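Local coordinates for protein putative hydrolase (Agrobacterium vitis, PDB 3LLC) that probably hydrolyses thioesters and esters, removing fatty acyl groups from proteins, as an alpha/beta hydrolase, at residues 209-220 / 238-249; 199-209 / 227-237. One frame throughout, in Å; residues are numbered along the deposited sequence. Where two conformers were deposited one is given.

Interaction 1 of 2, residues 209-220 / 238-249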
loop_
_atom_site.group_PDB
_atom_site.type_symbol
_atom_site.label_atom_id
_atom_site.label_comp_id
_atom_site.label_asym_id
_atom_site.label_seq_id
_atom_site.Cartn_x
_atom_site.Cartn_y
_atom_site.Cartn_z
ATOM N N VAL A 209 -12.396 -0.558 -8.652
ATOM C CA VAL A 209 -11.255 0.214 -8.168
ATOM C C VAL A 209 -11.714 1.681 -8.046
ATOM O O VAL A 209 -12.319 2.208 -8.984
ATOM C CB VAL A 209 -10.060 0.119 -9.136
ATOM C CG1 VAL A 209 -8.851 0.928 -8.602
ATOM C CG2 VAL A 209 -9.588 -1.354 -9.352
ATOM N N HIS A 210 -11.437 2.322 -6.901
ATOM C CA HIS A 210 -11.682 3.747 -6.708
ATOM C C HIS A 210 -10.374 4.358 -6.255
ATOM O O HIS A 210 -9.854 3.990 -5.180
ATOM C CB HIS A 210 -12.732 3.970 -5.633
ATOM C CG HIS A 210 -13.264 5.381 -5.565
ATOM N ND1 HIS A 210 -14.472 5.687 -4.974
ATOM C CD2 HIS A 210 -12.763 6.556 -6.021
ATOM C CE1 HIS A 210 -14.683 6.993 -5.054
ATOM N NE2 HIS A 210 -13.667 7.543 -5.694
ATOM N N ILE A 211 -9.871 5.302 -7.049
ATOM C CA ILE A 211 -8.639 6.078 -6.718
ATOM C C ILE A 211 -9.044 7.495 -6.231
ATOM O O ILE A 211 -9.915 8.137 -6.834
ATOM C CB ILE A 211 -7.722 6.233 -7.947
ATOM C CG1 ILE A 211 -7.327 4.867 -8.549
ATOM C CG2 ILE A 211 -6.421 7.077 -7.605
ATOM C CD1 ILE A 211 -7.002 4.919 -10.085
ATOM N N LEU A 212 -8.411 7.945 -5.131
ATOM C CA LEU A 212 -8.573 9.303 -4.575
ATOM C C LEU A 212 -7.181 9.962 -4.687
ATOM O O LEU A 212 -6.174 9.377 -4.246
ATOM C CB LEU A 212 -9.012 9.254 -3.118
ATOM C CG LEU A 212 -10.441 8.746 -2.822
ATOM C CD1 LEU A 212 -10.544 8.092 -1.443
ATOM C CD2 LEU A 212 -11.433 9.899 -2.883
ATOM N N GLN A 213 -7.126 11.155 -5.298
ATOM C CA GLN A 213 -5.853 11.801 -5.642
ATOM C C GLN A 213 -5.979 13.328 -5.573
ATOM O O GLN A 213 -6.908 13.960 -6.149
ATOM C CB GLN A 213 -5.427 11.361 -7.056
ATOM C CG GLN A 213 -4.225 12.083 -7.638
ATOM C CD GLN A 213 -2.904 11.648 -7.009
ATOM O OE1 GLN A 213 -2.602 10.444 -6.887
ATOM N NE2 GLN A 213 -2.090 12.638 -6.635
ATOM N N GLY A 214 -5.028 13.947 -4.873
ATOM C CA GLY A 214 -4.976 15.397 -4.803
ATOM C C GLY A 214 -4.240 16.017 -5.983
ATOM O O GLY A 214 -3.260 15.441 -6.487
HETATM N N MSE A 215 -4.684 17.191 -6.420
HETATM C CA MSE A 215 -4.014 17.891 -7.524
HETATM C C MSE A 215 -2.937 18.892 -7.009
HETATM O O MSE A 215 -2.291 19.555 -7.793
HETATM C CB MSE A 215 -5.028 18.569 -8.455
HETATM C CG MSE A 215 -6.106 17.595 -9.023
HETATM SE SE MSE A 215 -7.357 18.439 -10.164
HETATM C CE MSE A 215 -6.293 18.674 -11.745
ATOM N N ALA A 216 -2.824 19.036 -5.695
ATOM C CA ALA A 216 -1.725 19.817 -5.084
ATOM C C ALA A 216 -0.719 18.892 -4.361
ATOM O O ALA A 216 -0.114 19.253 -3.343
ATOM C CB ALA A 216 -2.307 20.880 -4.120
ATOM N N ASP A 217 -0.566 17.684 -4.872
ATOM C CA ASP A 217 0.326 16.644 -4.309
ATOM C C ASP A 217 1.729 16.841 -4.908
ATOM O O ASP A 217 1.911 16.688 -6.126
ATOM C CB ASP A 217 -0.280 15.259 -4.661
ATOM C CG ASP A 217 0.484 14.095 -4.052
ATOM O OD1 ASP A 217 1.721 14.233 -3.829
ATOM O OD2 ASP A 217 -0.116 13.006 -3.847
ATOM N N PRO A 218 2.730 17.282 -4.080
ATOM C CA PRO A 218 4.067 17.504 -4.604
ATOM C C PRO A 218 4.944 16.239 -4.722
ATOM O O PRO A 218 6.042 16.345 -5.246
ATOM C CB PRO A 218 4.690 18.492 -3.575
ATOM C CG PRO A 218 4.090 18.013 -2.283
ATOM C CD PRO A 218 2.695 17.467 -2.618
ATOM N N ASP A 219 4.457 15.079 -4.279
ATOM C CA ASP A 219 5.222 13.825 -4.253
ATOM C C ASP A 219 4.787 12.852 -5.360
ATOM O O ASP A 219 5.624 12.367 -6.108
ATOM C CB ASP A 219 5.041 13.127 -2.917
ATOM C CG ASP A 219 5.511 13.992 -1.733
ATOM O OD1 ASP A 219 6.439 14.806 -1.907
ATOM O OD2 ASP A 219 4.906 13.890 -0.660
ATOM N N VAL A 220 3.482 12.593 -5.446
ATOM C CA VAL A 220 2.889 11.834 -6.567
ATOM C C VAL A 220 2.019 12.799 -7.426
ATOM O O VAL A 220 0.949 13.177 -7.000
ATOM C CB VAL A 220 2.037 10.645 -6.040
ATOM C CG1 VAL A 220 1.340 9.900 -7.216
ATOM C CG2 VAL A 220 2.912 9.660 -5.240
ATOM N N VAL A 238 -13.119 4.222 -11.004
ATOM C CA VAL A 238 -13.523 5.606 -10.736
ATOM C C VAL A 238 -12.294 6.337 -10.199
ATOM O O VAL A 238 -11.532 5.779 -9.382
ATOM C CB VAL A 238 -14.669 5.678 -9.745
ATOM C CG1 VAL A 238 -14.980 7.137 -9.340
ATOM C CG2 VAL A 238 -15.963 5.033 -10.346
ATOM N N LEU A 239 -12.075 7.564 -10.690
ATOM C CA LEU A 239 -10.944 8.413 -10.196
ATOM C C LEU A 239 -11.541 9.745 -9.658
ATOM O O LEU A 239 -12.213 10.455 -10.388
ATOM C CB LEU A 239 -9.929 8.668 -11.324
ATOM C CG LEU A 239 -8.876 9.798 -11.072
ATOM C CD1 LEU A 239 -8.014 9.493 -9.819
ATOM C CD2 LEU A 239 -8.055 10.094 -12.290
ATOM N N THR A 240 -11.322 10.033 -8.371
ATOM C CA THR A 240 -11.797 11.242 -7.756
ATOM C C THR A 240 -10.550 12.141 -7.581
ATOM O O THR A 240 -9.652 11.808 -6.778
ATOM C CB THR A 240 -12.464 10.972 -6.405
ATOM O OG1 THR A 240 -13.620 10.110 -6.571
ATOM C CG2 THR A 240 -12.951 12.355 -5.731
ATOM N N LEU A 241 -10.542 13.268 -8.294
ATOM C CA LEU A 241 -9.468 14.276 -8.237
ATOM C C LEU A 241 -9.942 15.454 -7.348
ATOM O O LEU A 241 -11.006 16.039 -7.557
ATOM C CB LEU A 241 -9.116 14.780 -9.629
ATOM C CG LEU A 241 -8.306 13.835 -10.536
ATOM C CD1 LEU A 241 -8.394 14.261 -12.046
ATOM C CD2 LEU A 241 -6.819 13.656 -10.078
ATOM N N VAL A 242 -9.152 15.752 -6.324
ATOM C CA VAL A 242 -9.497 16.775 -5.348
ATOM C C VAL A 242 -8.504 17.955 -5.605
ATOM O O VAL A 242 -7.303 17.796 -5.334
ATOM C CB VAL A 242 -9.349 16.209 -3.929
ATOM C CG1 VAL A 242 -9.724 17.295 -2.877
ATOM C CG2 VAL A 242 -10.222 14.929 -3.733
ATOM N N ARG A 243 -9.003 19.079 -6.087
ATOM C CA ARG A 243 -8.161 20.170 -6.603
ATOM C C ARG A 243 -7.088 20.623 -5.571
ATOM O O ARG A 243 -5.923 20.773 -5.943
ATOM C CB ARG A 243 -8.968 21.359 -7.020
ATOM C CG ARG A 243 -8.181 22.603 -7.452
ATOM C CD ARG A 243 -7.268 22.355 -8.594
ATOM N NE ARG A 243 -6.492 23.565 -8.922
ATOM C CZ ARG A 243 -5.269 23.841 -8.450
ATOM N NH1 ARG A 243 -4.628 23.002 -7.594
ATOM N NH2 ARG A 243 -4.686 24.968 -8.829
ATOM N N ASP A 244 -7.501 20.834 -4.324
ATOM C CA ASP A 244 -6.592 21.355 -3.271
ATOM C C ASP A 244 -6.007 20.288 -2.345
ATOM O O ASP A 244 -5.365 20.613 -1.340
ATOM C CB ASP A 244 -7.246 22.497 -2.467
ATOM C CG ASP A 244 -8.479 22.066 -1.643
ATOM O OD1 ASP A 244 -8.748 20.862 -1.527
ATOM O OD2 ASP A 244 -9.206 22.964 -1.150
ATOM N N GLY A 245 -6.176 19.016 -2.668
ATOM C CA GLY A 245 -5.639 17.943 -1.859
ATOM C C GLY A 245 -4.127 17.754 -1.982
ATOM O O GLY A 245 -3.568 17.922 -3.069
ATOM N N ASP A 246 -3.455 17.445 -0.856
ATOM C CA ASP A 246 -2.010 17.227 -0.857
ATOM C C ASP A 246 -1.705 15.758 -0.785
ATOM O O ASP A 246 -2.615 14.941 -0.996
ATOM C CB ASP A 246 -1.322 18.069 0.244
ATOM C CG ASP A 246 -1.677 17.631 1.650
ATOM O OD1 ASP A 246 -2.159 16.524 1.890
ATOM O OD2 ASP A 246 -1.435 18.421 2.561
ATOM N N HIS A 247 -0.449 15.376 -0.530
ATOM C CA HIS A 247 -0.101 13.950 -0.566
ATOM C C HIS A 247 -0.754 13.137 0.579
ATOM O O HIS A 247 -1.042 11.969 0.412
ATOM C CB HIS A 247 1.425 13.700 -0.560
ATOM C CG HIS A 247 1.784 12.264 -0.801
ATOM N ND1 HIS A 247 1.364 11.584 -1.921
ATOM C CD2 HIS A 247 2.474 11.368 -0.046
ATOM C CE1 HIS A 247 1.791 10.324 -1.854
ATOM N NE2 HIS A 247 2.486 10.176 -0.737
ATOM N N ARG A 248 -0.959 13.754 1.729
ATOM C CA ARG A 248 -1.456 13.006 2.904
ATOM C C ARG A 248 -2.975 12.731 2.872
ATOM O O ARG A 248 -3.429 11.708 3.432
ATOM C CB ARG A 248 -1.104 13.771 4.195
ATOM C CG ARG A 248 0.395 13.685 4.577
ATOM C CD ARG A 248 0.733 14.638 5.761
ATOM N N LEU A 249 -3.740 13.629 2.215
ATOM C CA LEU A 249 -5.205 13.491 2.094
ATOM C C LEU A 249 -5.823 13.040 3.422
ATOM O O LEU A 249 -6.486 11.999 3.488
ATOM C CB LEU A 249 -5.562 12.483 0.978
ATOM C CG LEU A 249 -5.336 12.901 -0.467
ATOM C CD1 LEU A 249 -5.810 11.799 -1.461
ATOM C CD2 LEU A 249 -5.979 14.255 -0.829
HETATM O O HOH W 1 -2.878 13.176 -3.189
#

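Interaction 2 of 2, residues 199-209 / 227-237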
loop_
_atom_site.group_PDB
_atom_site.type_symbol
_atom_site.label_atom_id
_atom_site.label_comp_id
_atom_site.label_asym_id
_atom_site.label_seq_id
_atom_site.Cartn_x
_atom_site.Cartn_y
_atom_site.Cartn_z
HETATM N N MSE A 199 2.948 -1.027 -14.635
HETATM C CA MSE A 199 2.380 -0.252 -15.742
HETATM C C MSE A 199 3.129 -0.365 -17.081
HETATM O O MSE A 199 2.917 0.453 -17.969
HETATM C CB MSE A 199 2.180 1.228 -15.327
HETATM C CG MSE A 199 1.229 1.392 -14.131
HETATM SE SE MSE A 199 0.755 3.286 -13.793
HETATM C CE MSE A 199 2.580 3.849 -13.347
ATOM N N ALA A 200 3.992 -1.365 -17.246
ATOM C CA ALA A 200 4.580 -1.626 -18.558
ATOM C C ALA A 200 3.556 -2.362 -19.471
ATOM O O ALA A 200 3.748 -2.449 -20.671
ATOM C CB ALA A 200 5.928 -2.416 -18.484
ATOM N N GLY A 201 2.474 -2.875 -18.879
ATOM C CA GLY A 201 1.332 -3.410 -19.661
ATOM C C GLY A 201 0.008 -3.185 -18.946
ATOM O O GLY A 201 -0.062 -2.376 -18.053
HETATM N N MSE A 202 -1.054 -3.876 -19.388
HETATM C CA MSE A 202 -2.396 -3.726 -18.787
HETATM C C MSE A 202 -2.540 -4.562 -17.522
HETATM O O MSE A 202 -2.009 -5.667 -17.433
HETATM C CB MSE A 202 -3.484 -4.115 -19.824
HETATM C CG MSE A 202 -3.423 -3.327 -21.119
HETATM SE SE MSE A 202 -3.753 -1.406 -20.748
HETATM C CE MSE A 202 -5.563 -1.600 -19.926
ATOM N N ILE A 203 -3.202 -4.014 -16.506
ATOM C CA ILE A 203 -3.397 -4.674 -15.195
ATOM C C ILE A 203 -4.848 -5.238 -15.108
ATOM O O ILE A 203 -5.797 -4.484 -15.313
ATOM C CB ILE A 203 -3.199 -3.667 -14.061
ATOM C CG1 ILE A 203 -1.773 -3.083 -14.102
ATOM C CG2 ILE A 203 -3.533 -4.295 -12.680
ATOM C CD1 ILE A 203 -1.578 -1.815 -13.196
ATOM N N ASP A 204 -4.995 -6.549 -14.861
ATOM C CA ASP A 204 -6.288 -7.247 -14.707
ATOM C C ASP A 204 -6.661 -7.316 -13.210
ATOM O O ASP A 204 -6.063 -8.102 -12.471
ATOM C CB ASP A 204 -6.094 -8.673 -15.278
ATOM C CG ASP A 204 -7.340 -9.563 -15.194
ATOM O OD1 ASP A 204 -8.442 -9.094 -14.848
ATOM O OD2 ASP A 204 -7.192 -10.772 -15.504
ATOM N N THR A 205 -7.641 -6.546 -12.735
ATOM C CA THR A 205 -8.004 -6.602 -11.286
ATOM C C THR A 205 -9.139 -7.574 -10.921
ATOM O O THR A 205 -9.156 -8.128 -9.809
ATOM C CB THR A 205 -8.442 -5.225 -10.768
ATOM O OG1 THR A 205 -9.541 -4.798 -11.565
ATOM C CG2 THR A 205 -7.259 -4.221 -10.850
ATOM N N GLY A 206 -10.116 -7.689 -11.802
ATOM C CA GLY A 206 -11.343 -8.452 -11.543
ATOM C C GLY A 206 -12.300 -7.877 -10.487
ATOM O O GLY A 206 -13.175 -8.591 -10.019
ATOM N N CYS A 207 -12.133 -6.604 -10.095
ATOM C CA CYS A 207 -12.996 -6.003 -9.079
ATOM C C CYS A 207 -13.074 -4.477 -9.278
ATOM O O CYS A 207 -12.213 -3.914 -9.963
ATOM C CB CYS A 207 -12.393 -6.264 -7.687
ATOM S SG CYS A 207 -10.776 -5.509 -7.378
ATOM N N PRO A 208 -14.036 -3.822 -8.619
ATOM C CA PRO A 208 -14.046 -2.324 -8.693
ATOM C C PRO A 208 -12.827 -1.683 -8.058
ATOM O O PRO A 208 -12.294 -2.191 -7.061
ATOM C CB PRO A 208 -15.332 -1.925 -7.966
ATOM C CG PRO A 208 -16.131 -3.202 -7.796
ATOM C CD PRO A 208 -15.180 -4.351 -7.855
ATOM N N VAL A 209 -12.396 -0.558 -8.652
ATOM C CA VAL A 209 -11.255 0.214 -8.168
ATOM C C VAL A 209 -11.714 1.681 -8.046
ATOM O O VAL A 209 -12.319 2.208 -8.984
ATOM C CB VAL A 209 -10.060 0.119 -9.136
ATOM C CG1 VAL A 209 -8.851 0.928 -8.602
ATOM C CG2 VAL A 209 -9.588 -1.354 -9.352
ATOM N N LYS A 227 -2.369 8.232 -15.540
ATOM C CA LYS A 227 -1.578 7.150 -16.166
ATOM C C LYS A 227 -2.036 5.751 -15.661
ATOM O O LYS A 227 -2.252 4.819 -16.465
ATOM C CB LYS A 227 -0.076 7.333 -15.882
ATOM C CG LYS A 227 0.816 6.291 -16.577
ATOM C CD LYS A 227 2.341 6.524 -16.270
ATOM C CE LYS A 227 3.238 5.510 -16.972
ATOM N NZ LYS A 227 4.675 5.884 -16.865
ATOM N N LEU A 228 -2.226 5.610 -14.356
ATOM C CA LEU A 228 -2.732 4.332 -13.801
ATOM C C LEU A 228 -4.106 3.938 -14.394
ATOM O O LEU A 228 -4.321 2.772 -14.751
ATOM C CB LEU A 228 -2.799 4.386 -12.269
ATOM C CG LEU A 228 -3.421 3.178 -11.545
ATOM C CD1 LEU A 228 -2.684 1.864 -11.943
ATOM C CD2 LEU A 228 -3.470 3.382 -9.988
ATOM N N VAL A 229 -5.014 4.907 -14.552
ATOM C CA VAL A 229 -6.321 4.616 -15.140
ATOM C C VAL A 229 -6.170 4.062 -16.584
ATOM O O VAL A 229 -6.889 3.146 -16.970
ATOM C CB VAL A 229 -7.286 5.846 -15.098
ATOM C CG1 VAL A 229 -8.572 5.639 -16.019
ATOM C CG2 VAL A 229 -7.658 6.190 -13.628
ATOM N N GLU A 230 -5.205 4.579 -17.351
ATOM C CA GLU A 230 -4.922 4.075 -18.714
ATOM C C GLU A 230 -4.421 2.620 -18.720
ATOM O O GLU A 230 -4.460 1.987 -19.751
ATOM C CB GLU A 230 -3.886 4.961 -19.437
ATOM C CG GLU A 230 -4.398 6.401 -19.628
ATOM C CD GLU A 230 -3.360 7.431 -20.112
ATOM O OE1 GLU A 230 -2.152 7.110 -20.235
ATOM O OE2 GLU A 230 -3.785 8.597 -20.349
ATOM N N HIS A 231 -3.952 2.114 -17.584
ATOM C CA HIS A 231 -3.449 0.732 -17.461
ATOM C C HIS A 231 -4.438 -0.215 -16.719
ATOM O O HIS A 231 -4.109 -1.367 -16.438
ATOM C CB HIS A 231 -2.065 0.732 -16.819
ATOM C CG HIS A 231 -1.004 1.274 -17.725
ATOM N ND1 HIS A 231 -0.722 2.627 -17.806
ATOM C CD2 HIS A 231 -0.247 0.673 -18.677
ATOM C CE1 HIS A 231 0.199 2.821 -18.744
ATOM N NE2 HIS A 231 0.476 1.658 -19.313
ATOM N N LEU A 232 -5.624 0.293 -16.388
ATOM C CA LEU A 232 -6.641 -0.497 -15.660
ATOM C C LEU A 232 -7.774 -0.893 -16.594
ATOM O O LEU A 232 -7.823 -0.461 -17.742
ATOM C CB LEU A 232 -7.155 0.265 -14.424
ATOM C CG LEU A 232 -6.235 0.377 -13.214
ATOM C CD1 LEU A 232 -6.794 1.380 -12.194
ATOM C CD2 LEU A 232 -5.999 -1.011 -12.580
ATOM N N PRO A 233 -8.640 -1.818 -16.148
ATOM C CA PRO A 233 -9.676 -2.293 -17.053
ATOM C C PRO A 233 -10.613 -1.172 -17.534
ATOM O O PRO A 233 -10.725 -0.113 -16.885
ATOM C CB PRO A 233 -10.447 -3.307 -16.188
ATOM C CG PRO A 233 -9.426 -3.847 -15.254
ATOM C CD PRO A 233 -8.598 -2.613 -14.900
ATOM N N ALA A 234 -11.285 -1.423 -18.649
ATOM C CA ALA A 234 -12.240 -0.464 -19.224
ATOM C C ALA A 234 -13.599 -0.327 -18.458
ATOM O O ALA A 234 -14.476 0.422 -18.892
ATOM C CB ALA A 234 -12.485 -0.820 -20.727
ATOM N N ASP A 235 -13.771 -1.077 -17.368
ATOM C CA ASP A 235 -15.007 -1.075 -16.582
ATOM C C ASP A 235 -14.701 -0.993 -15.082
ATOM O O ASP A 235 -13.610 -1.406 -14.614
ATOM C CB ASP A 235 -15.807 -2.352 -16.852
ATOM C CG ASP A 235 -15.090 -3.596 -16.355
ATOM O OD1 ASP A 235 -14.105 -4.019 -16.999
ATOM O OD2 ASP A 235 -15.498 -4.135 -15.308
ATOM N N ASP A 236 -15.655 -0.456 -14.337
ATOM C CA ASP A 236 -15.627 -0.455 -12.879
ATOM C C ASP A 236 -14.422 0.241 -12.270
ATOM O O ASP A 236 -13.882 -0.248 -11.271
ATOM C CB ASP A 236 -15.657 -1.920 -12.391
ATOM C CG ASP A 236 -16.815 -2.215 -11.456
ATOM O OD1 ASP A 236 -17.362 -1.263 -10.831
ATOM O OD2 ASP A 236 -17.166 -3.419 -11.343
ATOM N N VAL A 237 -13.986 1.353 -12.869
ATOM C CA VAL A 237 -12.864 2.165 -12.307
ATOM C C VAL A 237 -13.378 3.607 -12.171
ATOM O O VAL A 237 -13.995 4.141 -13.103
ATOM C CB VAL A 237 -11.607 2.097 -13.214
ATOM C CG1 VAL A 237 -10.521 3.042 -12.718
ATOM C CG2 VAL A 237 -11.059 0.658 -13.271
HETATM O O HOH W 2 2.009 0.398 -21.610
HETATM O O HOH W 3 -11.916 -2.875 -12.602
#

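Interaction 1 of 2, residues 209-220 / 238-249
His247 and Asp217 meet where the edge strand of the alpha/beta-hydrolase sheet and its parallel inner neighbour run out into loops, and with Ser114 they fit the Ser-His-Asp triad of this family. His247 ND1 donates to Asp217 OD2 at 2.8 Å, nearly straight (168°) and in the ring plane, reaching the oxygen on its syn side. The carboxylate and ring planes are turned 58° apart. With CG anti to the backbone N (chi1 -172°), the imidazole swings toward the aspartate loop, while NE2 is hydrogen-bonded to Ser114 OG. CB of Asp219 lies over one ring face, 4.1 Å from the centroid of the His247 ring, in a CH-pi contact; the Asp219 carboxylate is hydrogen-bonded through OD2 to Tyr178. CG2 of Val220 comes in obliquely, 3.6 Å from CE1 of His247. The aspartate is itself fixed: Asp217 OD1 forms an Asx turn with Asp219 N, extended to an Asx motif by Val220 N, and a water bonded to Asp217 OD2 also joins Gly214 N to Asp246 O. Behind this site, strands 209-214 and 238-242 pair in parallel register from His210-Val238 to Gly214-Val242, Thr240 N bonding Ile211 O at 2.8 Å. Beyond the Gly214-Val242 pair, Ala216 N also bonds Gly245 O. At the far end, NE2 of His210 shares a hydrogen bond with OG1 of Thr240 (2.7 Å), and CG1 of Val238 lies over one face of the His210 ring, offset toward the rim, in a CH-pi contact. On the side facing helix 222-230, Ile211 CG2 meets Leu239 CD1 at 3.6 Å. The linked backbones thus bring the acid and histidine loops together, and the two N-H groups on OD1, with OD2 turned to ND1, fix the carboxylate's rotation, consistent with a charge relay toward Ser114.

Interaction 2 of 2, residues 199-209 / 227-237
His231 is clasped by the loop 199-203: CB of Met199 sits over the centre of one ring face, 4.0 Å from the centroid of the His231 ring, a CH-pi contact, and Gly201 O lies at the ring edge, 3.1 Å from His231 CD2. SE of Met199 and of Met202, both selenomethionine, stand obliquely to the ring. Beyond the ring, Met199 SE rests on Leu228, 3.6 Å from its CA, while the chain bends at chi3 (-64°) to bring CE against the aliphatic part of Lys227, whose amine pairs with Asp152. What sets the ring is a bond from His231 ND1 back to Lys227 O (3.0 Å), from above the carbonyl plane. The loop is tied directly by Ile203 N donating to His231 O at 2.8 Å. Ile203 then packs across Leu228 and Leu232, its CD1 4.0 Å from Leu228 CD1; Thr205 CG2 reaches Leu232 CD2 at 3.9 Å, and Pro233 CD lies against Ile203 O. Farther along, the Asp236 carboxylate lies alongside the Pro208 ring, and Val209 N bonds Asp236 O at 3.0 Å, opening the parallel pairing of the last two strands. The loop thus runs from after helix 187-195 across the C-terminal end of helix 222-230 to strand 209-214, with Leu228 and Leu232 also packing on Ile211 of that strand.

How the interactions relate
Interaction 1 joins the two strands of the beta-alpha-beta unit 209-214, 222-230 and 237-242; interaction 2 packs the loop that leads into this unit on its helix end and crossover. They share Val209, where that loop becomes the strand. Their segments alternate along the chain. Ile211 of interaction 1 joins them: its CD1 packs on Val229, Leu228 and Leu232 of interaction 2, with Leu239 beside Val229. Both are partly buried, but interaction 1 is mainly regular strand pairing that ends in a polar, probably catalytic site, whereas interaction 2 has two direct backbone bonds and depends on apolar and selenium contacts around a helix end, at the end of the strands opposite the triad.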